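Local coordinates for glycerol-3-phosphate dehydrogenase [NAD(+)] (Dunaliella salina, PDB 6IUY), which probably interconverts dihydroxyacetone phosphate and sn-glycerol 3-phosphate with NADH/NAD(+), in a two-domain protein enabling direct conversion of the former to glycerol, at residues S264-C269 / N411-I416; I473-G478 / V532-A537; G526-R531 / E555-Q560. All blocks are in the same frame, centred on the assembly; numbering follows the deposited sequence.

Overall arrangement
Contact 1 is buried in the NAD-binding part of the dehydrogenase, whereas contacts 2 and 3 belong to its helical C-terminal part, the former half-buried and the latter nearer the surface. Contacts 2 and 3 share helix 528-541: its first turn faces ligands in contact 3, and the following turns pack on helix 454-477 in contact 2. Contacts 1 and 3, with centres about 13 Å apart, touch each other and both bind NAD; contacts 1 and 2 do not touch, their centres lying about 24 Å apart. Chemistry follows place: backbone amides and an aromatic face in contact 1, close helix packing with flanking charges in contact 2, and arginine bonds to anionic ligands in contact 3.

Contact 1 of 3, residues S264-C269 / N411-I416; sequences SGAWAC and NIAGDI. With NAD (nicotinamide-adenine-dinucleotide), chain C.
Trp267 lies against Asn411 and the nicotinamide of NAD, which meet the same face of its indole. Asn411 contributes a CH-pi contact, its CB 3.9 Å from the centroid of the Trp267 six-membered ring and 28° off the normal. NAD C5N sits 3.5 Å above the indole plane, displaced toward the rim. With CG opposite the backbone N (chi1 -180°), the Trp267 ring reaches across to the other segment, where its CZ3 meets Ile416 CD1 obliquely at 3.6 Å. Ala413 CB approaches the ring obliquely and lies 3.8 Å from Trp267 CA.

Two helix starts position this shell through backbone amides. Ala266 N bonds NAD O1A, while Trp267 N and Ala268 N reach O1N and O2N of the second phosphate, the Trp267 N to O1N bond running at 167°. From the other segment, Ala413 N donates to the carboxamide O7N at 2.9 Å, which helps fix the rotation of that group. Gly265 lies tight under the pyrophosphate: a CB there would come 2.1 Å from NAD O3. Together with Ala268 it is consistent with the GxGxxA pattern of a Rossmann-type strand-turn-helix.

Around this shell, Phe446 of strand 446-451 touches Trp267, Asn411 and Ile416, and Ile416 also leans on Thr270 and Met274 of helix 266-282. Ile412 N is hydrogen-bonded to Asn482 of the second subunit, placing the 411-416 segment between the Rossmann helix and the dimer partner.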
loop_
_atom_site.group_PDB
_atom_site.type_symbol
_atom_site.label_atom_id
_atom_site.label_comp_id
_atom_site.label_asym_id
_atom_site.label_seq_id
_atom_site.Cartn_x
_atom_site.Cartn_y
_atom_site.Cartn_z
ATOM N N SER A 264 16.769 -20.731 16.611
ATOM C CA SER A 264 15.806 -21.514 17.378
ATOM C C SER A 264 14.990 -20.653 18.349
ATOM O O SER A 264 14.540 -21.132 19.393
ATOM C CB SER A 264 16.524 -22.628 18.153
ATOM O OG SER A 264 17.519 -22.087 19.009
ATOM N N GLY A 265 14.761 -19.396 17.993
ATOM C CA GLY A 265 14.002 -18.531 18.869
ATOM C C GLY A 265 12.519 -18.727 18.662
ATOM O O GLY A 265 12.072 -19.727 18.087
ATOM N N ALA A 266 11.749 -17.751 19.131
ATOM C CA ALA A 266 10.306 -17.833 19.086
ATOM C C ALA A 266 9.809 -18.057 17.664
ATOM O O ALA A 266 9.045 -18.973 17.420
ATOM C CB ALA A 266 9.687 -16.546 19.687
ATOM N N TRP A 267 10.251 -17.219 16.738
ATOM C CA TRP A 267 9.801 -17.270 15.342
ATOM C C TRP A 267 10.510 -18.399 14.593
ATOM O O TRP A 267 9.916 -19.094 13.759
ATOM C CB TRP A 267 10.054 -15.902 14.672
ATOM C CG TRP A 267 9.636 -15.779 13.203
ATOM C CD1 TRP A 267 10.389 -15.251 12.181
ATOM C CD2 TRP A 267 8.389 -16.167 12.614
ATOM N NE1 TRP A 267 9.675 -15.282 11.001
ATOM C CE2 TRP A 267 8.449 -15.839 11.241
ATOM C CE3 TRP A 267 7.223 -16.753 13.110
ATOM C CZ2 TRP A 267 7.396 -16.103 10.357
ATOM C CZ3 TRP A 267 6.177 -16.999 12.239
ATOM C CH2 TRP A 267 6.272 -16.674 10.875
ATOM N N ALA A 268 11.784 -18.594 14.897
ATOM C CA ALA A 268 12.497 -19.729 14.312
ATOM C C ALA A 268 11.740 -21.015 14.602
ATOM O O ALA A 268 11.447 -21.775 13.672
ATOM C CB ALA A 268 13.912 -19.801 14.824
ATOM N N CYS A 269 11.357 -21.243 15.862
ATOM C CA CYS A 269 10.640 -22.477 16.210
ATOM C C CYS A 269 9.234 -22.567 15.620
ATOM O O CYS A 269 8.778 -23.674 15.284
ATOM C CB CYS A 269 10.537 -22.657 17.731
ATOM S SG CYS A 269 12.130 -22.980 18.564
ATOM N N ASN A 411 3.678 -11.290 11.187
ATOM C CA ASN A 411 3.840 -12.639 11.721
ATOM C C ASN A 411 4.217 -12.781 13.194
ATOM O O ASN A 411 5.144 -13.547 13.490
ATOM C CB ASN A 411 4.923 -13.400 10.939
ATOM C CG ASN A 411 4.642 -13.512 9.451
ATOM O OD1 ASN A 411 3.501 -13.719 9.018
ATOM N ND2 ASN A 411 5.711 -13.422 8.656
ATOM N N ILE A 412 3.539 -12.109 14.115
ATOM C CA ILE A 412 3.788 -12.379 15.540
ATOM C C ILE A 412 3.779 -13.899 15.837
ATOM O O ILE A 412 2.769 -14.553 15.654
ATOM C CB ILE A 412 2.739 -11.695 16.440
ATOM C CG1 ILE A 412 2.659 -10.188 16.151
ATOM C CG2 ILE A 412 3.008 -12.015 17.924
ATOM C CD1 ILE A 412 3.980 -9.536 15.947
ATOM N N ALA A 413 4.898 -14.448 16.304
ATOM C CA ALA A 413 5.113 -15.904 16.333
ATOM C C ALA A 413 4.101 -16.699 17.129
ATOM O O ALA A 413 3.558 -17.703 16.634
ATOM C CB ALA A 413 6.501 -16.204 16.870
ATOM N N GLY A 414 3.865 -16.282 18.371
ATOM C CA GLY A 414 3.075 -17.067 19.309
ATOM C C GLY A 414 1.737 -17.487 18.743
ATOM O O GLY A 414 1.285 -18.616 18.949
ATOM N N ASP A 415 1.104 -16.570 18.013
ATOM C CA ASP A 415 -0.206 -16.812 17.417
ATOM C C ASP A 415 -0.194 -17.761 16.209
ATOM O O ASP A 415 -1.095 -18.576 16.022
ATOM C CB ASP A 415 -0.806 -15.473 17.018
ATOM C CG ASP A 415 -1.059 -14.589 18.215
ATOM O OD1 ASP A 415 -1.641 -15.094 19.206
ATOM O OD2 ASP A 415 -0.653 -13.405 18.181
ATOM N N ILE A 416 0.816 -17.628 15.375
ATOM C CA ILE A 416 1.005 -18.552 14.262
ATOM C C ILE A 416 1.362 -19.940 14.792
ATOM O O ILE A 416 0.943 -20.950 14.238
ATOM C CB ILE A 416 2.083 -18.024 13.326
ATOM C CG1 ILE A 416 1.616 -16.686 12.746
ATOM C CG2 ILE A 416 2.414 -19.027 12.243
ATOM C CD1 ILE A 416 2.743 -15.852 12.118
HETATM P PA NAD C . 14.207 -14.526 19.664
HETATM O O1A NAD C . 13.228 -15.447 20.268
HETATM O O2A NAD C . 13.800 -13.060 19.710
HETATM O O5B NAD C . 15.642 -14.633 20.427
HETATM C C5B NAD C . 15.997 -15.829 21.136
HETATM C C4B NAD C . 17.207 -16.508 20.446
HETATM O O4B NAD C . 18.269 -15.761 20.581
HETATM C C3B NAD C . 17.551 -17.805 21.184
HETATM O O3B NAD C . 17.148 -18.910 20.515
HETATM C C2B NAD C . 19.087 -17.784 21.296
HETATM O O2B NAD C . 19.611 -19.126 20.896
HETATM C C1B NAD C . 19.445 -16.845 20.488
HETATM N N9A NAD C . 20.666 -16.303 20.911
HETATM C C8A NAD C . 20.964 -15.699 22.085
HETATM N N7A NAD C . 22.268 -15.344 22.035
HETATM C C5A NAD C . 22.785 -15.746 20.844
HETATM C C6A NAD C . 24.049 -15.657 20.290
HETATM N N6A NAD C . 25.202 -15.081 20.893
HETATM N N1A NAD C . 24.278 -16.133 19.059
HETATM C C2A NAD C . 23.259 -16.717 18.366
HETATM N N3A NAD C . 22.024 -16.818 18.907
HETATM C C4A NAD C . 21.793 -16.330 20.146
HETATM O O3 NAD C . 14.418 -14.976 18.137
HETATM P PN NAD C . 13.300 -15.080 16.993
HETATM O O1N NAD C . 11.910 -14.872 17.566
HETATM O O2N NAD C . 13.361 -16.424 16.303
HETATM O O5D NAD C . 13.562 -13.892 15.987
HETATM C C5D NAD C . 14.696 -13.883 15.140
HETATM C C4D NAD C . 14.343 -13.026 13.916
HETATM O O4D NAD C . 13.095 -13.247 13.545
HETATM C C3D NAD C . 14.415 -11.565 14.310
HETATM O O3D NAD C . 15.104 -10.896 13.370
HETATM C C2D NAD C . 12.937 -11.084 14.349
HETATM O O2D NAD C . 12.938 -9.622 14.082
HETATM C C1D NAD C . 12.358 -11.806 13.431
HETATM N N1N NAD C . 10.935 -12.018 13.608
HETATM C C2N NAD C . 10.378 -12.318 14.833
HETATM C C3N NAD C . 9.003 -12.517 14.951
HETATM C C7N NAD C . 8.416 -12.824 16.346
HETATM O O7N NAD C . 7.221 -12.726 16.544
HETATM N N7N NAD C . 9.313 -13.242 17.394
HETATM C C4N NAD C . 8.177 -12.425 13.852
HETATM C C5N NAD C . 8.731 -12.154 12.614
HETATM C C6N NAD C . 10.110 -11.963 12.507
#

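Contact 2 of 3, residues I473-G478 / V532-A537; sequences IGDGLG and VAEAWA
Asp475 OD2, on a side chain whose CB lies 3.5 Å from Glu534 OE2, is gripped by two cations, Arg530 NH1 and Lys484 NZ, in salt bridges. Arg530 belongs to helix 528-541, so its bond to Asp475 crosses between the helices, while its NH2 pairs with Glu534 OE1 along its own helix. One guanidinium thus ties together two carboxylates whose nearest charged atoms, Asp475 OD2 and Glu534 OE2, are 4.5 Å apart. Glu534 attains this position with CG turned away from its backbone N (chi1 170°) and the chain extended beyond, and on the way its CG passes alongside Gly476 CA at 4.0 Å.

The helices themselves come close, the axes of 473-477 and 532-537 approaching to 6.9 Å at a signed crossing angle of -45°. Small residues are consistent with this closeness: Gly476 CA sits 3.6 Å from Glu534 O, and a CB on Gly476 would be only 2.7 Å from Ala537 CB. Alanines complete the interface from the second helix. Ala537 CB rests 3.8 Å from Ile473 O and also meets Ile473 CG2, while Ala533 CB touches Ile473 N and lies near its CG1. Behind this apolar side, Ile593 of helix 585-594 touches both Ile473 and Trp536, and Trp536 stacks with Phe549.

Cutting Glu534 back to an alanine would probably leave Arg530 NH2 without its carboxylate mate and uncover the flank of Gly476.

No hydrogen bond joins the two segments directly, and the polar link runs through Arg530. The two acids would probably repel each other, and Arg530, which pairs with both, together with Lys484 on Asp475, probably keeps them ionised.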
loop_
_atom_site.group_PDB
_atom_site.type_symbol
_atom_site.label_atom_id
_atom_site.label_comp_id
_atom_site.label_asym_id
_atom_site.label_seq_id
_atom_site.Cartn_x
_atom_site.Cartn_y
_atom_site.Cartn_z
ATOM N N ILE A 473 6.357 4.244 21.994
ATOM C CA ILE A 473 6.641 5.460 22.753
ATOM C C ILE A 473 5.346 6.275 22.833
ATOM O O ILE A 473 4.989 6.772 23.895
ATOM C CB ILE A 473 7.754 6.299 22.121
ATOM C CG1 ILE A 473 9.096 5.567 22.213
ATOM C CG2 ILE A 473 7.870 7.636 22.826
ATOM C CD1 ILE A 473 10.183 6.221 21.378
ATOM N N GLY A 474 4.618 6.345 21.718
ATOM C CA GLY A 474 3.286 6.925 21.707
ATOM C C GLY A 474 2.375 6.337 22.761
ATOM O O GLY A 474 1.781 7.073 23.555
ATOM N N ASP A 475 2.277 5.009 22.783
ATOM C CA ASP A 475 1.441 4.308 23.743
ATOM C C ASP A 475 1.836 4.641 25.175
ATOM O O ASP A 475 0.980 4.778 26.052
ATOM C CB ASP A 475 1.534 2.794 23.547
ATOM C CG ASP A 475 0.745 2.290 22.339
ATOM O OD1 ASP A 475 -0.094 3.033 21.807
ATOM O OD2 ASP A 475 0.958 1.119 21.928
ATOM N N GLY A 476 3.138 4.731 25.418
ATOM C CA GLY A 476 3.650 5.004 26.749
ATOM C C GLY A 476 3.255 6.404 27.185
ATOM O O GLY A 476 2.971 6.634 28.351
ATOM N N LEU A 477 3.220 7.329 26.229
ATOM C CA LEU A 477 2.774 8.694 26.474
ATOM C C LEU A 477 1.288 8.825 26.767
ATOM O O LEU A 477 0.880 9.782 27.400
ATOM C CB LEU A 477 3.085 9.564 25.275
ATOM C CG LEU A 477 4.544 9.903 25.096
ATOM C CD1 LEU A 477 4.670 10.872 23.947
ATOM C CD2 LEU A 477 5.014 10.507 26.398
ATOM N N GLY A 478 0.472 7.897 26.274
ATOM C CA GLY A 478 -0.958 8.037 26.418
ATOM C C GLY A 478 -1.708 8.558 25.191
ATOM O O GLY A 478 -2.928 8.644 25.238
ATOM N N VAL A 532 7.920 -3.138 24.739
ATOM C CA VAL A 532 9.036 -2.645 25.520
ATOM C C VAL A 532 9.183 -1.134 25.477
ATOM O O VAL A 532 9.611 -0.517 26.458
ATOM C CB VAL A 532 10.370 -3.251 25.041
ATOM C CG1 VAL A 532 11.524 -2.638 25.829
ATOM C CG2 VAL A 532 10.336 -4.761 25.194
ATOM N N ALA A 533 8.893 -0.550 24.322
ATOM C CA ALA A 533 9.040 0.872 24.143
ATOM C C ALA A 533 7.968 1.597 24.955
ATOM O O ALA A 533 8.233 2.641 25.525
ATOM C CB ALA A 533 8.968 1.245 22.667
ATOM N N GLU A 534 6.774 1.017 25.040
ATOM C CA GLU A 534 5.732 1.543 25.912
ATOM C C GLU A 534 6.243 1.636 27.352
ATOM O O GLU A 534 6.165 2.701 27.976
ATOM C CB GLU A 534 4.480 0.668 25.854
ATOM C CG GLU A 534 3.409 1.007 26.927
ATOM C CD GLU A 534 2.112 0.224 26.717
ATOM O OE1 GLU A 534 2.111 -1.017 26.855
ATOM O OE2 GLU A 534 1.085 0.839 26.387
ATOM N N ALA A 535 6.768 0.527 27.877
ATOM C CA ALA A 535 7.302 0.511 29.245
ATOM C C ALA A 535 8.446 1.506 29.425
ATOM O O ALA A 535 8.517 2.207 30.431
ATOM C CB ALA A 535 7.749 -0.886 29.617
ATOM N N TRP A 536 9.337 1.599 28.449
ATOM C CA TRP A 536 10.428 2.569 28.538
ATOM C C TRP A 536 9.911 3.995 28.683
ATOM O O TRP A 536 10.404 4.769 29.505
ATOM C CB TRP A 536 11.301 2.482 27.304
ATOM C CG TRP A 536 12.497 3.400 27.248
ATOM C CD1 TRP A 536 13.757 3.128 27.691
ATOM C CD2 TRP A 536 12.559 4.702 26.650
ATOM N NE1 TRP A 536 14.595 4.184 27.425
ATOM C CE2 TRP A 536 13.884 5.164 26.788
ATOM C CE3 TRP A 536 11.624 5.523 26.014
ATOM C CZ2 TRP A 536 14.293 6.406 26.321
ATOM C CZ3 TRP A 536 12.031 6.753 25.555
ATOM C CH2 TRP A 536 13.352 7.185 25.710
ATOM N N ALA A 537 8.931 4.341 27.858
ATOM C CA ALA A 537 8.430 5.709 27.805
ATOM C C ALA A 537 7.641 6.020 29.070
ATOM O O ALA A 537 7.730 7.118 29.592
ATOM C CB ALA A 537 7.576 5.930 26.538
#

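Contact 3 of 3, residues G526-R531 / E555-Q560; sequences GGRNRR and EMLNGQ. With 13P (1,3-dihydroxyacetonephosphate), chain D; NAD (nicotinamide-adenine-dinucleotide), chain C.
Arg528 NH1 donates to Gln560 OE1 at 3.0 Å and to NAD O2A at 2.7 Å, joining the two segments and the cofactor at one nitrogen. The Gln560 oxygen lies near the guanidinium plane at its edge, and it receives the N-H with a C=O...N angle of 130°, although the amide itself is turned 51° from that plane. The rest of the guanidinium serves dihydroxyacetone phosphate: NE bonds O1 and O2P, and NH2 reaches O1 at 3.0 Å. The bonds at its edge hold the group, and the carboxamide nitrogen, NAD N7N, lies over one face, 3.1 Å above the centre. A bend at chi3 (-57°) brings this end of Arg528 back to the phosphate that its own backbone holds.

That backbone is the start of helix 528-541. Arg528 N donates to O2P of the substrate at 2.7 Å. The next amide, that of Asn529, bonds O3P, which places the phosphate at a helix N-terminus, where the dipole would probably help to stabilise its charge. Lys464 and Lys380 add their amino groups to the same ligand.

Farther out, Arg531 extends to Met556 of helix 549-556. Its NH1 and NH2 both make weak bonds, 3.3 Å each, to Met556 O, while Met556 CE lies over one guanidinium face. Leu557 CD2 touches both arginines, 4.1 Å from Arg528 CB and against Arg531 NH1.

The type I' turn from Leu557 to Gln560 carries the chain from helix 549-556 toward NAD. Leu557 packs on Val532 and Met556 on Ala535, so that helix 549-556 and the turn pack against helix 528-541.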
loop_
_atom_site.group_PDB
_atom_site.type_symbol
_atom_site.label_atom_id
_atom_site.label_comp_id
_atom_site.label_asym_id
_atom_site.label_seq_id
_atom_site.Cartn_x
_atom_site.Cartn_y
_atom_site.Cartn_z
ATOM N N GLY A 526 0.889 -5.115 18.343
ATOM C CA GLY A 526 1.007 -6.363 19.079
ATOM C C GLY A 526 2.399 -6.949 19.223
ATOM O O GLY A 526 2.527 -8.106 19.576
ATOM N N GLY A 527 3.446 -6.177 18.950
ATOM C CA GLY A 527 4.780 -6.763 18.907
ATOM C C GLY A 527 5.623 -6.465 20.129
ATOM O O GLY A 527 5.191 -5.761 21.053
ATOM N N ARG A 528 6.835 -7.007 20.147
ATOM C CA ARG A 528 7.674 -6.897 21.324
ATOM C C ARG A 528 8.288 -5.524 21.409
ATOM O O ARG A 528 8.533 -5.028 22.506
ATOM C CB ARG A 528 8.765 -7.979 21.316
ATOM C CG ARG A 528 8.194 -9.393 21.305
ATOM C CD ARG A 528 9.241 -10.440 20.930
ATOM N NE ARG A 528 9.872 -10.190 19.632
ATOM C CZ ARG A 528 10.840 -10.955 19.116
ATOM N NH1 ARG A 528 11.269 -12.022 19.778
ATOM N NH2 ARG A 528 11.380 -10.660 17.950
ATOM N N ASN A 529 8.562 -4.923 20.252
ATOM C CA ASN A 529 9.162 -3.594 20.187
ATOM C C ASN A 529 8.245 -2.525 20.750
ATOM O O ASN A 529 8.690 -1.632 21.485
ATOM C CB ASN A 529 9.534 -3.233 18.750
ATOM C CG ASN A 529 10.763 -3.976 18.261
ATOM O OD1 ASN A 529 11.879 -3.779 18.778
ATOM N ND2 ASN A 529 10.574 -4.819 17.242
ATOM N N ARG A 530 6.970 -2.609 20.377
ATOM C CA ARG A 530 5.921 -1.724 20.912
ATOM C C ARG A 530 5.808 -1.919 22.401
ATOM O O ARG A 530 5.654 -0.960 23.155
ATOM C CB ARG A 530 4.557 -2.016 20.264
ATOM C CG ARG A 530 3.403 -1.147 20.765
ATOM C CD ARG A 530 2.110 -1.917 20.887
ATOM N NE ARG A 530 2.048 -2.639 22.160
ATOM C CZ ARG A 530 1.945 -2.039 23.343
ATOM N NH1 ARG A 530 1.905 -0.706 23.413
ATOM N NH2 ARG A 530 1.898 -2.763 24.448
ATOM N N ARG A 531 5.868 -3.179 22.827
ATOM C CA ARG A 531 5.589 -3.506 24.222
ATOM C C ARG A 531 6.664 -2.960 25.143
ATOM O O ARG A 531 6.363 -2.368 26.194
ATOM C CB ARG A 531 5.467 -5.007 24.406
ATOM C CG ARG A 531 5.089 -5.402 25.828
ATOM C CD ARG A 531 5.145 -6.912 26.022
ATOM N NE ARG A 531 5.475 -7.219 27.407
ATOM C CZ ARG A 531 6.328 -8.166 27.782
ATOM N NH1 ARG A 531 6.936 -8.909 26.868
ATOM N NH2 ARG A 531 6.570 -8.363 29.069
ATOM N N GLU A 555 14.620 -7.790 31.360
ATOM C CA GLU A 555 13.539 -7.881 32.338
ATOM C C GLU A 555 12.212 -8.376 31.749
ATOM O O GLU A 555 11.450 -9.060 32.437
ATOM C CB GLU A 555 13.347 -6.499 32.989
ATOM C CG GLU A 555 12.236 -6.356 34.039
ATOM C CD GLU A 555 12.068 -4.881 34.486
ATOM O OE1 GLU A 555 13.046 -4.104 34.381
ATOM O OE2 GLU A 555 10.955 -4.485 34.902
ATOM N N MET A 556 11.926 -8.034 30.487
ATOM C CA MET A 556 10.586 -8.294 29.914
ATOM C C MET A 556 10.488 -9.433 28.887
ATOM O O MET A 556 9.440 -10.063 28.764
ATOM C CB MET A 556 10.062 -7.008 29.251
ATOM C CG MET A 556 9.840 -5.816 30.224
ATOM S SD MET A 556 9.472 -4.286 29.362
ATOM C CE MET A 556 7.890 -4.738 28.641
ATOM N N LEU A 557 11.546 -9.687 28.121
ATOM C CA LEU A 557 11.389 -10.564 26.961
ATOM C C LEU A 557 11.921 -12.000 27.145
ATOM O O LEU A 557 11.888 -12.806 26.210
ATOM C CB LEU A 557 12.044 -9.920 25.741
ATOM C CG LEU A 557 11.559 -8.507 25.358
ATOM C CD1 LEU A 557 12.234 -8.035 24.086
ATOM C CD2 LEU A 557 10.063 -8.478 25.174
ATOM N N ASN A 558 12.384 -12.329 28.345
ATOM C CA ASN A 558 12.645 -13.717 28.674
ATOM C C ASN A 558 13.594 -14.402 27.707
ATOM O O ASN A 558 13.290 -15.494 27.205
ATOM C CB ASN A 558 11.337 -14.484 28.703
ATOM C CG ASN A 558 10.410 -14.029 29.828
ATOM O OD1 ASN A 558 10.570 -14.440 30.981
ATOM N ND2 ASN A 558 9.407 -13.209 29.489
ATOM N N GLY A 559 14.708 -13.741 27.406
ATOM C CA GLY A 559 15.694 -14.314 26.497
ATOM C C GLY A 559 15.559 -13.867 25.049
ATOM O O GLY A 559 16.553 -13.855 24.327
ATOM N N GLN A 560 14.344 -13.489 24.627
ATOM C CA GLN A 560 14.123 -13.062 23.240
ATOM C C GLN A 560 14.770 -11.707 23.004
ATOM O O GLN A 560 15.102 -10.992 23.961
ATOM C CB GLN A 560 12.633 -13.026 22.893
ATOM C CG GLN A 560 11.915 -14.366 23.114
ATOM C CD GLN A 560 10.433 -14.300 22.832
ATOM O OE1 GLN A 560 9.961 -13.474 22.031
ATOM N NE2 GLN A 560 9.678 -15.168 23.489
HETATM P P 13P D . 8.486 -7.575 17.342
HETATM O O1P 13P D . 7.850 -7.368 15.988
HETATM O O2P 13P D . 7.633 -8.580 18.060
HETATM O O3P 13P D . 8.493 -6.246 18.050
HETATM O O1 13P D . 9.988 -8.118 17.337
HETATM C C1 13P D . 10.767 -8.201 16.166
HETATM C C2 13P D . 9.914 -8.899 15.160
HETATM O O2 13P D . 9.107 -9.726 15.529
HETATM C C3 13P D . 10.034 -8.581 13.696
HETATM O O3 13P D . 8.732 -8.583 13.131
HETATM P PA NAD C . 14.207 -14.526 19.664
HETATM O O1A NAD C . 13.228 -15.447 20.268
HETATM O O2A NAD C . 13.800 -13.060 19.710
HETATM O O5B NAD C . 15.642 -14.633 20.427
HETATM C C5B NAD C . 15.997 -15.829 21.136
HETATM C C4B NAD C . 17.207 -16.508 20.446
HETATM O O4B NAD C . 18.269 -15.761 20.581
HETATM C C3B NAD C . 17.551 -17.805 21.184
HETATM O O3B NAD C . 17.148 -18.910 20.515
HETATM C C2B NAD C . 19.087 -17.784 21.296
HETATM O O2B NAD C . 19.611 -19.126 20.896
HETATM C C1B NAD C . 19.445 -16.845 20.488
HETATM N N9A NAD C . 20.666 -16.303 20.911
HETATM C C8A NAD C . 20.964 -15.699 22.085
HETATM N N7A NAD C . 22.268 -15.344 22.035
HETATM C C5A NAD C . 22.785 -15.746 20.844
HETATM C C6A NAD C . 24.049 -15.657 20.290
HETATM N N6A NAD C . 25.202 -15.081 20.893
HETATM N N1A NAD C . 24.278 -16.133 19.059
HETATM C C2A NAD C . 23.259 -16.717 18.366
HETATM N N3A NAD C . 22.024 -16.818 18.907
HETATM C C4A NAD C . 21.793 -16.330 20.146
HETATM O O3 NAD C . 14.418 -14.976 18.137
HETATM P PN NAD C . 13.300 -15.080 16.993
HETATM O O1N NAD C . 11.910 -14.872 17.566
HETATM O O2N NAD C . 13.361 -16.424 16.303
HETATM O O5D NAD C . 13.562 -13.892 15.987
HETATM C C5D NAD C . 14.696 -13.883 15.140
HETATM C C4D NAD C . 14.343 -13.026 13.916
HETATM O O4D NAD C . 13.095 -13.247 13.545
HETATM C C3D NAD C . 14.415 -11.565 14.310
HETATM O O3D NAD C . 15.104 -10.896 13.370
HETATM C C2D NAD C . 12.937 -11.084 14.349
HETATM O O2D NAD C . 12.938 -9.622 14.082
HETATM C C1D NAD C . 12.358 -11.806 13.431
HETATM N N1N NAD C . 10.935 -12.018 13.608
HETATM C C2N NAD C . 10.378 -12.318 14.833
HETATM C C3N NAD C . 9.003 -12.517 14.951
HETATM C C7N NAD C . 8.416 -12.824 16.346
HETATM O O7N NAD C . 7.221 -12.726 16.544
HETATM N N7N NAD C . 9.313 -13.242 17.394
HETATM C C4N NAD C . 8.177 -12.425 13.852
HETATM C C5N NAD C . 8.731 -12.154 12.614
HETATM C C6N NAD C . 10.110 -11.963 12.507
#